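Hypothetical protein SpyM3_0169 (Streptococcus pyogenes, PDB 1PG6) is of unknown function but belongs to the AIM24 mitochondrial biogenesis family of the cupin clan, and binds calcium ions. Local coordinates at residues A[75-83]-A[126-134]. Residues are numbered along the deposited sequence; the frame is centred on the assembly and turned at random.
Sequences VSGESMFIT and SAQYKMERQ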
# COMPACT_ATOMS: atom_id res chain seq x y z
N VAL A 75 4.96 18.16 1.03
CA VAL A 75 4.31 18.95 2.07
C VAL A 75 2.83 18.61 2.18
O VAL A 75 2.24 18.72 3.26
CB VAL A 75 4.47 20.47 1.81
CG1 VAL A 75 3.81 20.84 0.50
CG2 VAL A 75 3.86 21.26 2.96
N SER A 76 2.22 18.21 1.07
CA SER A 76 0.81 17.86 1.06
C SER A 76 0.62 16.46 1.62
O SER A 76 -0.50 16.05 1.92
CB SER A 76 0.25 17.92 -0.37
OG SER A 76 0.84 16.93 -1.19
N GLY A 77 1.72 15.73 1.76
CA GLY A 77 1.65 14.38 2.28
C GLY A 77 1.23 13.37 1.23
O GLY A 77 0.88 12.23 1.55
N GLU A 78 1.24 13.79 -0.04
CA GLU A 78 0.86 12.93 -1.14
C GLU A 78 2.05 12.11 -1.63
O GLU A 78 3.20 12.41 -1.31
CB GLU A 78 0.30 13.76 -2.30
CG GLU A 78 -1.03 14.43 -2.00
CD GLU A 78 -1.52 15.29 -3.14
OE1 GLU A 78 -1.62 14.77 -4.28
OE2 GLU A 78 -1.80 16.48 -2.91
N SER A 79 1.76 11.08 -2.42
CA SER A 79 2.81 10.21 -2.95
C SER A 79 2.96 10.37 -4.45
O SER A 79 1.97 10.46 -5.18
CB SER A 79 2.51 8.75 -2.62
OG SER A 79 3.48 7.89 -3.19
N MSE A 80 4.20 10.40 -4.92
CA MSE A 80 4.48 10.53 -6.34
C MSE A 80 4.30 9.18 -7.03
O MSE A 80 4.30 9.10 -8.25
CB MSE A 80 5.92 11.02 -6.55
CG MSE A 80 6.13 12.48 -6.20
SE MSE A 80 5.21 13.65 -7.43
CE MSE A 80 3.51 13.76 -6.52
N PHE A 81 4.14 8.12 -6.23
CA PHE A 81 3.97 6.78 -6.78
C PHE A 81 2.52 6.32 -6.78
O PHE A 81 2.24 5.12 -6.84
CB PHE A 81 4.85 5.80 -6.01
CG PHE A 81 6.28 6.25 -5.91
CD1 PHE A 81 6.71 7.00 -4.82
CD2 PHE A 81 7.19 5.97 -6.92
CE1 PHE A 81 8.01 7.47 -4.74
CE2 PHE A 81 8.50 6.44 -6.86
CZ PHE A 81 8.91 7.19 -5.76
N ILE A 82 1.61 7.28 -6.70
CA ILE A 82 0.19 7.00 -6.73
C ILE A 82 -0.44 7.87 -7.81
O ILE A 82 -0.26 9.09 -7.83
CB ILE A 82 -0.48 7.32 -5.37
CG1 ILE A 82 0.07 6.39 -4.29
CG2 ILE A 82 -1.99 7.15 -5.49
CD1 ILE A 82 -0.53 6.61 -2.91
N THR A 83 -1.16 7.23 -8.72
CA THR A 83 -1.83 7.94 -9.80
C THR A 83 -3.33 7.84 -9.62
O THR A 83 -3.81 7.12 -8.74
CB THR A 83 -1.43 7.37 -11.18
OG1 THR A 83 -1.76 5.97 -11.23
CG2 THR A 83 0.06 7.53 -11.41
N SER A 126 -13.27 8.64 -3.29
CA SER A 126 -14.05 9.28 -2.24
C SER A 126 -13.27 9.31 -0.93
O SER A 126 -13.58 10.09 -0.03
CB SER A 126 -15.37 8.54 -2.04
OG SER A 126 -15.14 7.19 -1.67
N ALA A 127 -12.26 8.46 -0.82
CA ALA A 127 -11.44 8.40 0.39
C ALA A 127 -10.22 9.30 0.28
O ALA A 127 -9.96 9.88 -0.78
CB ALA A 127 -11.00 6.96 0.66
N GLN A 128 -9.47 9.40 1.37
CA GLN A 128 -8.28 10.24 1.41
C GLN A 128 -7.13 9.47 2.05
O GLN A 128 -7.34 8.44 2.70
CB GLN A 128 -8.58 11.50 2.24
CG GLN A 128 -7.64 12.67 1.99
CD GLN A 128 -8.07 13.53 0.81
OE1 GLN A 128 -7.34 14.42 0.38
NE2 GLN A 128 -9.26 13.26 0.28
N TYR A 129 -5.91 9.95 1.86
CA TYR A 129 -4.75 9.29 2.45
C TYR A 129 -3.65 10.29 2.73
O TYR A 129 -3.61 11.37 2.14
CB TYR A 129 -4.22 8.20 1.51
CG TYR A 129 -3.37 8.72 0.36
CD1 TYR A 129 -2.00 8.93 0.53
CD2 TYR A 129 -3.94 9.04 -0.86
CE1 TYR A 129 -1.22 9.45 -0.50
CE2 TYR A 129 -3.17 9.56 -1.91
CZ TYR A 129 -1.82 9.76 -1.72
OH TYR A 129 -1.05 10.28 -2.74
N LYS A 130 -2.76 9.93 3.64
CA LYS A 130 -1.63 10.78 3.97
C LYS A 130 -0.40 9.89 4.16
O LYS A 130 -0.51 8.78 4.67
CB LYS A 130 -1.89 11.56 5.25
CG LYS A 130 -0.78 12.53 5.60
CD LYS A 130 -1.02 13.20 6.94
CE LYS A 130 0.11 14.16 7.28
NZ LYS A 130 1.43 13.47 7.29
N MSE A 131 0.75 10.40 3.74
CA MSE A 131 2.01 9.68 3.86
C MSE A 131 2.79 10.27 5.03
O MSE A 131 2.77 11.49 5.24
CB MSE A 131 2.85 9.83 2.59
CG MSE A 131 2.16 9.41 1.30
SE MSE A 131 1.72 7.53 1.26
CE MSE A 131 3.51 6.80 1.23
N GLU A 132 3.47 9.42 5.79
CA GLU A 132 4.26 9.90 6.92
C GLU A 132 5.60 9.17 7.00
O GLU A 132 5.65 7.94 7.06
CB GLU A 132 3.51 9.70 8.24
CG GLU A 132 4.36 10.03 9.47
CD GLU A 132 3.72 9.62 10.78
OE1 GLU A 132 2.68 10.20 11.14
OE2 GLU A 132 4.25 8.70 11.44
N ARG A 133 6.68 9.94 7.01
CA ARG A 133 8.01 9.36 7.12
C ARG A 133 8.23 9.00 8.59
O ARG A 133 8.02 9.83 9.47
CB ARG A 133 9.07 10.36 6.65
CG ARG A 133 10.50 9.89 6.83
CD ARG A 133 11.40 10.40 5.71
NE ARG A 133 11.36 11.86 5.58
CZ ARG A 133 11.97 12.53 4.60
NH1 ARG A 133 12.67 11.88 3.68
NH2 ARG A 133 11.89 13.85 4.56
N GLN A 134 8.64 7.76 8.84
CA GLN A 134 8.88 7.32 10.21
C GLN A 134 10.18 7.92 10.72
O GLN A 134 11.12 8.09 9.95
CB GLN A 134 8.91 5.79 10.26
CG GLN A 134 7.64 5.16 9.72
CD GLN A 134 6.40 5.74 10.37
OE1 GLN A 134 6.13 5.50 11.55
NE2 GLN A 134 5.64 6.52 9.61
O HOH W 1 -2.36 11.48 -4.84
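Gly77 and Ser79, in the linker between helix 67-76 and strand 82-87, are held by one backbone and one side-chain hydrogen bond to strand 128-133, one of the two outermost strands of its sheet within the chain. Met131 N donates to Gly77 O (2.9 Å). Gly77 leaves the helix with positive phi (80°), and its CA lies 5.0 Å from Met131 CA. The second bond is straighter: Ser79 N meets Tyr129 OH at 2.9 Å with an N-H...O angle of 167°, approaching at the ring edge. A water 2.8 Å from Tyr129 OH also lies in the ring plane. Ile82 CD1 covers one face of that ring, 4.0 Å from its centroid and 28° off the normal, a CH-pi contact. The linker contains an ST turn, with Phe81 N donating to Ser79 OG (3.1 Å), inside a type I turn from Ser79 to Ile82. Within the antiparallel architecture of this cupin-clan protein, the contact bridges two six-stranded sheets, and Met150 of strand 148-153 touches both Ile82 and Met131. Selenomethionine Met131 bends at chi2 and chi3, leaving SE 4.1 Å from Ser79 CB.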